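Local coordinates for UDP-N-acetylmuramate-alanine ligase MurC (Thermotoga maritima, PDB 1J6U), which catalyses the ATP-dependent joining of L-alanine to UDP-N-acetylmuramate, forming UDP-N-acetylmuramoyl-L-alanine for the bacterial cell wall, at residues 384-389 with 414-419; 354-359 with 435-440. All coordinates share one frame; numbering follows the deposited sequence.

Contact 1: residues 384-389 with 414-419; sequences VTEVYD and AYFVEK
Val384 and Phe416 pair as a parallel beta bridge, their CA atoms 4.8 Å apart, where strand 381-384 runs beside the edge strand 414-416 in the Rossmann-like C-terminal domain of the Mur ligases. Two backbone bonds bracket Val384: its N gives a hydrogen to Tyr415 O at 2.7 Å, and its O accepts from Val417 N at 2.9 Å. Helix 400-409, which fills much of the connection between the segments, makes this a beta-alpha-beta crossover. One residue on, Thr385 CA makes a CA-H...O contact with Val417 O, 3.2 Å long.

Val384 and Phe416 send their side chains to the same face, where Ile403 and Leu407 of the helix pack on the valine and Trp404 on the phenylalanine, while Val417 turns against Leu423 of helix 423-426. The Phe416 ring is carried forward along the neighbouring segment because chi1 (177°) sets CG opposite the backbone N: CD1 lies 4.3 Å from Val384 CB, CE1 reaches Thr385 C at 3.6 Å, and CZ comes to Glu386.

Glu386 bends at chi2 (43°), which brings the carboxylate back toward the N-H of Val387. OE2 is gripped by three backbone N-H groups, those of Val387, Ser399 and Gly400, and so ties this loop to the approach of helix 400-409; the nearby helix start would probably steady the negative charge. Val387 N meets OE2 from above the carboxylate plane at 2.9 Å. The other oxygen, OE1, sits 3.4 Å from Phe416 CZ, with carboxylate and ring planes inclined at 49°.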
loop_
_atom_site.group_PDB
_atom_site.type_symbol
_atom_site.label_atom_id
_atom_site.label_comp_id
_atom_site.label_asym_id
_atom_site.label_seq_id
_atom_site.Cartn_x
_atom_site.Cartn_y
_atom_site.Cartn_z
ATOM N N VAL A 384 -21.528 -5.852 -7.946
ATOM C CA VAL A 384 -20.278 -6.538 -8.305
ATOM C C VAL A 384 -20.028 -6.303 -9.789
ATOM O O VAL A 384 -20.985 -6.232 -10.536
ATOM C CB VAL A 384 -20.382 -8.047 -8.167
ATOM C CG1 VAL A 384 -19.020 -8.655 -8.398
ATOM C CG2 VAL A 384 -20.929 -8.428 -6.821
ATOM N N THR A 385 -18.768 -6.161 -10.205
ATOM C CA THR A 385 -18.446 -6.003 -11.619
ATOM C C THR A 385 -17.677 -7.236 -12.000
ATOM O O THR A 385 -17.407 -8.102 -11.165
ATOM C CB THR A 385 -17.471 -4.897 -11.978
ATOM O OG1 THR A 385 -17.503 -3.859 -11.013
ATOM C CG2 THR A 385 -17.857 -4.338 -13.341
ATOM N N GLU A 386 -17.309 -7.294 -13.273
ATOM C CA GLU A 386 -16.559 -8.406 -13.786
ATOM C C GLU A 386 -15.154 -8.299 -13.198
ATOM O O GLU A 386 -14.733 -7.204 -12.819
ATOM C CB GLU A 386 -16.501 -8.338 -15.316
ATOM C CG GLU A 386 -16.029 -9.643 -15.874
ATOM C CD GLU A 386 -16.697 -10.809 -15.156
ATOM O OE1 GLU A 386 -17.889 -11.041 -15.426
ATOM O OE2 GLU A 386 -16.045 -11.475 -14.311
ATOM N N VAL A 387 -14.434 -9.418 -13.113
ATOM C CA VAL A 387 -13.088 -9.365 -12.570
ATOM C C VAL A 387 -12.154 -8.505 -13.403
ATOM O O VAL A 387 -12.304 -8.385 -14.614
ATOM C CB VAL A 387 -12.459 -10.723 -12.463
ATOM C CG1 VAL A 387 -13.423 -11.674 -11.795
ATOM C CG2 VAL A 387 -12.045 -11.179 -13.829
ATOM N N TYR A 388 -11.194 -7.891 -12.724
ATOM C CA TYR A 388 -10.210 -7.055 -13.383
ATOM C C TYR A 388 -9.182 -8.034 -13.964
ATOM O O TYR A 388 -8.517 -8.765 -13.208
ATOM C CB TYR A 388 -9.562 -6.153 -12.352
ATOM C CG TYR A 388 -8.476 -5.289 -12.917
ATOM C CD1 TYR A 388 -8.788 -4.168 -13.680
ATOM C CD2 TYR A 388 -7.124 -5.585 -12.678
ATOM C CE1 TYR A 388 -7.783 -3.351 -14.197
ATOM C CE2 TYR A 388 -6.106 -4.779 -13.191
ATOM C CZ TYR A 388 -6.443 -3.665 -13.953
ATOM O OH TYR A 388 -5.458 -2.880 -14.506
ATOM N N ASP A 389 -9.074 -8.039 -15.300
ATOM C CA ASP A 389 -8.182 -8.947 -16.069
ATOM C C ASP A 389 -8.640 -10.420 -16.054
ATOM O O ASP A 389 -7.853 -11.341 -15.815
ATOM C CB ASP A 389 -6.715 -8.848 -15.594
ATOM C CG ASP A 389 -5.975 -7.687 -16.239
ATOM O OD1 ASP A 389 -5.941 -7.615 -17.487
ATOM O OD2 ASP A 389 -5.430 -6.840 -15.505
ATOM N N ALA A 414 -28.171 -7.663 -4.214
ATOM C CA ALA A 414 -26.965 -7.398 -4.972
ATOM C C ALA A 414 -27.254 -7.229 -6.469
ATOM O O ALA A 414 -28.294 -7.630 -6.974
ATOM C CB ALA A 414 -25.948 -8.514 -4.740
ATOM N N TYR A 415 -26.312 -6.628 -7.169
ATOM C CA TYR A 415 -26.443 -6.417 -8.581
ATOM C C TYR A 415 -25.119 -6.755 -9.219
ATOM O O TYR A 415 -24.068 -6.699 -8.570
ATOM C CB TYR A 415 -26.745 -4.949 -8.905
ATOM C CG TYR A 415 -27.957 -4.454 -8.222
ATOM C CD1 TYR A 415 -27.869 -3.901 -6.955
ATOM C CD2 TYR A 415 -29.217 -4.657 -8.774
ATOM C CE1 TYR A 415 -29.013 -3.572 -6.242
ATOM C CE2 TYR A 415 -30.361 -4.340 -8.072
ATOM C CZ TYR A 415 -30.252 -3.800 -6.798
ATOM O OH TYR A 415 -31.372 -3.547 -6.052
ATOM N N PHE A 416 -25.188 -7.109 -10.497
ATOM C CA PHE A 416 -24.017 -7.386 -11.263
ATOM C C PHE A 416 -24.032 -6.409 -12.417
ATOM O O PHE A 416 -25.035 -6.237 -13.059
ATOM C CB PHE A 416 -24.026 -8.809 -11.815
ATOM C CG PHE A 416 -22.841 -9.087 -12.671
ATOM C CD1 PHE A 416 -21.589 -9.319 -12.090
ATOM C CD2 PHE A 416 -22.924 -8.932 -14.052
ATOM C CE1 PHE A 416 -20.428 -9.377 -12.878
ATOM C CE2 PHE A 416 -21.775 -8.987 -14.851
ATOM C CZ PHE A 416 -20.522 -9.205 -14.266
ATOM N N VAL A 417 -22.922 -5.755 -12.674
ATOM C CA VAL A 417 -22.839 -4.828 -13.776
ATOM C C VAL A 417 -21.541 -5.171 -14.436
ATOM O O VAL A 417 -20.487 -4.928 -13.864
ATOM C CB VAL A 417 -22.755 -3.419 -13.282
ATOM C CG1 VAL A 417 -22.534 -2.477 -14.450
ATOM C CG2 VAL A 417 -24.017 -3.091 -12.538
ATOM N N GLU A 418 -21.588 -5.689 -15.651
ATOM C CA GLU A 418 -20.351 -6.104 -16.272
ATOM C C GLU A 418 -19.441 -5.093 -16.932
ATOM O O GLU A 418 -18.241 -5.287 -16.921
ATOM C CB GLU A 418 -20.601 -7.251 -17.245
ATOM C CG GLU A 418 -20.933 -6.830 -18.631
ATOM C CD GLU A 418 -20.566 -7.901 -19.615
ATOM O OE1 GLU A 418 -19.377 -8.305 -19.618
ATOM O OE2 GLU A 418 -21.461 -8.337 -20.372
ATOM N N LYS A 419 -19.976 -4.041 -17.524
ATOM C CA LYS A 419 -19.114 -3.059 -18.161
ATOM C C LYS A 419 -18.669 -1.976 -17.169
ATOM O O LYS A 419 -19.496 -1.278 -16.597
ATOM C CB LYS A 419 -19.829 -2.446 -19.364
ATOM C CG LYS A 419 -19.667 -3.241 -20.669
ATOM C CD LYS A 419 -19.293 -4.695 -20.426
ATOM C CE LYS A 419 -18.574 -5.276 -21.655
ATOM N NZ LYS A 419 -17.727 -6.484 -21.350
#

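Contact 2: residues 354-359 with 435-440; sequences VVIFQP and FLFVGA
Leu436 N donates to Val354 O at 2.8 Å, the first of four parallel-sheet bonds between the segments, which belong to two inner strands of the Rossmann-like C-terminal sheet. Ile356 uses both its N and O in the next two, to Leu436 O and Val438 N; Gln358 N closes the series on Val438 O. The axes of 354-357 and 435-438 approach to 4.8 Å and lie 19° from parallel.

One face of the sheet carries Val354, Ile356, Phe435 and Phe437 and is packed by helix 443-457. Ile356 CD1 stands over the centre of the Phe437 ring, 3.9 Å from the centroid, in a CH-pi contact, while CG2 touches ring atom CD2. Phe450 of that helix meets both phenylalanine rings. Were Phe437 an alanine, Ile356 CD1 would probably lose the ring face it rests on, and Phe450 one of its aromatic partners.

The other face, with Val355, Leu436, Phe357 and Val438, is packed by helix 334-347: Val355 CG1 meets Val438 CG2 at 3.8 Å. At a chi1 of 174° the Phe357 ring presents its edge to Val438 O, with CD1 3.3 Å from that oxygen.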
loop_
_atom_site.group_PDB
_atom_site.type_symbol
_atom_site.label_atom_id
_atom_site.label_comp_id
_atom_site.label_asym_id
_atom_site.label_seq_id
_atom_site.Cartn_x
_atom_site.Cartn_y
_atom_site.Cartn_z
ATOM N N VAL A 354 -22.775 0.994 0.867
ATOM C CA VAL A 354 -22.900 0.467 -0.489
ATOM C C VAL A 354 -21.534 0.091 -1.050
ATOM O O VAL A 354 -20.651 0.942 -1.192
ATOM C CB VAL A 354 -23.510 1.492 -1.435
ATOM C CG1 VAL A 354 -23.515 0.928 -2.829
ATOM C CG2 VAL A 354 -24.918 1.835 -0.983
ATOM N N VAL A 355 -21.362 -1.189 -1.349
ATOM C CA VAL A 355 -20.109 -1.667 -1.898
ATOM C C VAL A 355 -20.224 -1.920 -3.395
ATOM O O VAL A 355 -21.136 -2.600 -3.851
ATOM C CB VAL A 355 -19.677 -2.959 -1.239
ATOM C CG1 VAL A 355 -18.319 -3.396 -1.779
ATOM C CG2 VAL A 355 -19.625 -2.767 0.237
ATOM N N ILE A 356 -19.318 -1.310 -4.144
ATOM C CA ILE A 356 -19.195 -1.481 -5.572
ATOM C C ILE A 356 -17.842 -2.221 -5.630
ATOM O O ILE A 356 -16.767 -1.629 -5.443
ATOM C CB ILE A 356 -19.094 -0.133 -6.284
ATOM C CG1 ILE A 356 -20.383 0.668 -6.045
ATOM C CG2 ILE A 356 -18.869 -0.364 -7.772
ATOM C CD1 ILE A 356 -20.263 1.692 -4.939
ATOM N N PHE A 357 -17.904 -3.522 -5.865
ATOM C CA PHE A 357 -16.718 -4.356 -5.855
ATOM C C PHE A 357 -16.264 -4.941 -7.172
ATOM O O PHE A 357 -17.019 -5.649 -7.836
ATOM C CB PHE A 357 -16.966 -5.487 -4.865
ATOM C CG PHE A 357 -15.889 -6.532 -4.839
ATOM C CD1 PHE A 357 -14.564 -6.180 -4.616
ATOM C CD2 PHE A 357 -16.214 -7.878 -4.965
ATOM C CE1 PHE A 357 -13.574 -7.164 -4.513
ATOM C CE2 PHE A 357 -15.240 -8.861 -4.864
ATOM C CZ PHE A 357 -13.916 -8.505 -4.636
ATOM N N GLN A 358 -15.018 -4.667 -7.534
ATOM C CA GLN A 358 -14.442 -5.211 -8.762
ATOM C C GLN A 358 -13.491 -6.323 -8.318
ATOM O O GLN A 358 -12.413 -6.037 -7.840
ATOM C CB GLN A 358 -13.685 -4.117 -9.509
ATOM C CG GLN A 358 -12.865 -4.600 -10.708
ATOM C CD GLN A 358 -12.027 -3.486 -11.326
ATOM O OE1 GLN A 358 -11.180 -2.873 -10.657
ATOM N NE2 GLN A 358 -12.254 -3.220 -12.611
ATOM N N PRO A 359 -13.890 -7.602 -8.453
ATOM C CA PRO A 359 -13.035 -8.724 -8.039
ATOM C C PRO A 359 -11.707 -8.688 -8.779
ATOM O O PRO A 359 -11.579 -8.077 -9.843
ATOM C CB PRO A 359 -13.872 -9.956 -8.378
ATOM C CG PRO A 359 -15.272 -9.443 -8.429
ATOM C CD PRO A 359 -15.105 -8.100 -9.107
ATOM N N PHE A 435 -20.402 5.217 -0.037
ATOM C CA PHE A 435 -20.173 4.380 -1.201
ATOM C C PHE A 435 -18.711 3.952 -1.167
ATOM O O PHE A 435 -17.784 4.775 -1.299
ATOM C CB PHE A 435 -20.451 5.146 -2.498
ATOM C CG PHE A 435 -21.829 5.644 -2.594
ATOM C CD1 PHE A 435 -22.137 6.918 -2.177
ATOM C CD2 PHE A 435 -22.842 4.828 -3.081
ATOM C CE1 PHE A 435 -23.459 7.396 -2.241
ATOM C CE2 PHE A 435 -24.150 5.286 -3.145
ATOM C CZ PHE A 435 -24.465 6.577 -2.723
ATOM N N LEU A 436 -18.512 2.662 -0.961
ATOM C CA LEU A 436 -17.168 2.118 -0.934
ATOM C C LEU A 436 -16.851 1.461 -2.273
ATOM O O LEU A 436 -17.434 0.418 -2.606
ATOM C CB LEU A 436 -17.049 1.030 0.121
ATOM C CG LEU A 436 -17.433 1.328 1.544
ATOM C CD1 LEU A 436 -17.497 -0.003 2.333
ATOM C CD2 LEU A 436 -16.432 2.304 2.115
ATOM N N PHE A 437 -15.935 2.061 -3.027
ATOM C CA PHE A 437 -15.498 1.487 -4.280
ATOM C C PHE A 437 -14.271 0.607 -3.952
ATOM O O PHE A 437 -13.151 1.091 -3.771
ATOM C CB PHE A 437 -15.119 2.582 -5.250
ATOM C CG PHE A 437 -16.279 3.222 -5.879
ATOM C CD1 PHE A 437 -16.995 4.201 -5.205
ATOM C CD2 PHE A 437 -16.669 2.859 -7.169
ATOM C CE1 PHE A 437 -18.076 4.819 -5.811
ATOM C CE2 PHE A 437 -17.753 3.472 -7.776
ATOM C CZ PHE A 437 -18.454 4.455 -7.099
ATOM N N VAL A 438 -14.508 -0.692 -3.917
ATOM C CA VAL A 438 -13.510 -1.661 -3.544
ATOM C C VAL A 438 -12.820 -2.482 -4.611
ATOM O O VAL A 438 -13.473 -3.175 -5.384
ATOM C CB VAL A 438 -14.146 -2.641 -2.583
ATOM C CG1 VAL A 438 -13.077 -3.586 -2.004
ATOM C CG2 VAL A 438 -14.910 -1.841 -1.522
ATOM N N GLY A 439 -11.494 -2.436 -4.615
ATOM C CA GLY A 439 -10.735 -3.242 -5.542
ATOM C C GLY A 439 -9.350 -2.759 -5.886
ATOM O O GLY A 439 -9.068 -1.576 -5.812
ATOM N N ALA A 440 -8.491 -3.678 -6.324
ATOM C CA ALA A 440 -7.113 -3.325 -6.646
ATOM C C ALA A 440 -6.936 -2.803 -8.062
ATOM O O ALA A 440 -5.908 -2.204 -8.394
ATOM C CB ALA A 440 -6.235 -4.522 -6.415
#

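Both contacts belong to one six-stranded mixed sheet, with centres about 10 Å apart. Strand 352-357 of contact 2, paired there with 433-438, pairs on its other side with 381-384 of contact 1, which in turn meets edge strand 414-416. The order across the sheet is therefore 433-438, 352-357, 381-384, 414-416, whereas along the chain contact 1 is nested within the loop that contact 2 closes. Thr385 N to Phe357 O, 3.0 Å, and Tyr388 N to Pro359 O, 2.9 Å, are probable hydrogen bonds stitching the two together. Contact 2 is thus part of the buried middle of the sheet, contact 1 its partly exposed margin.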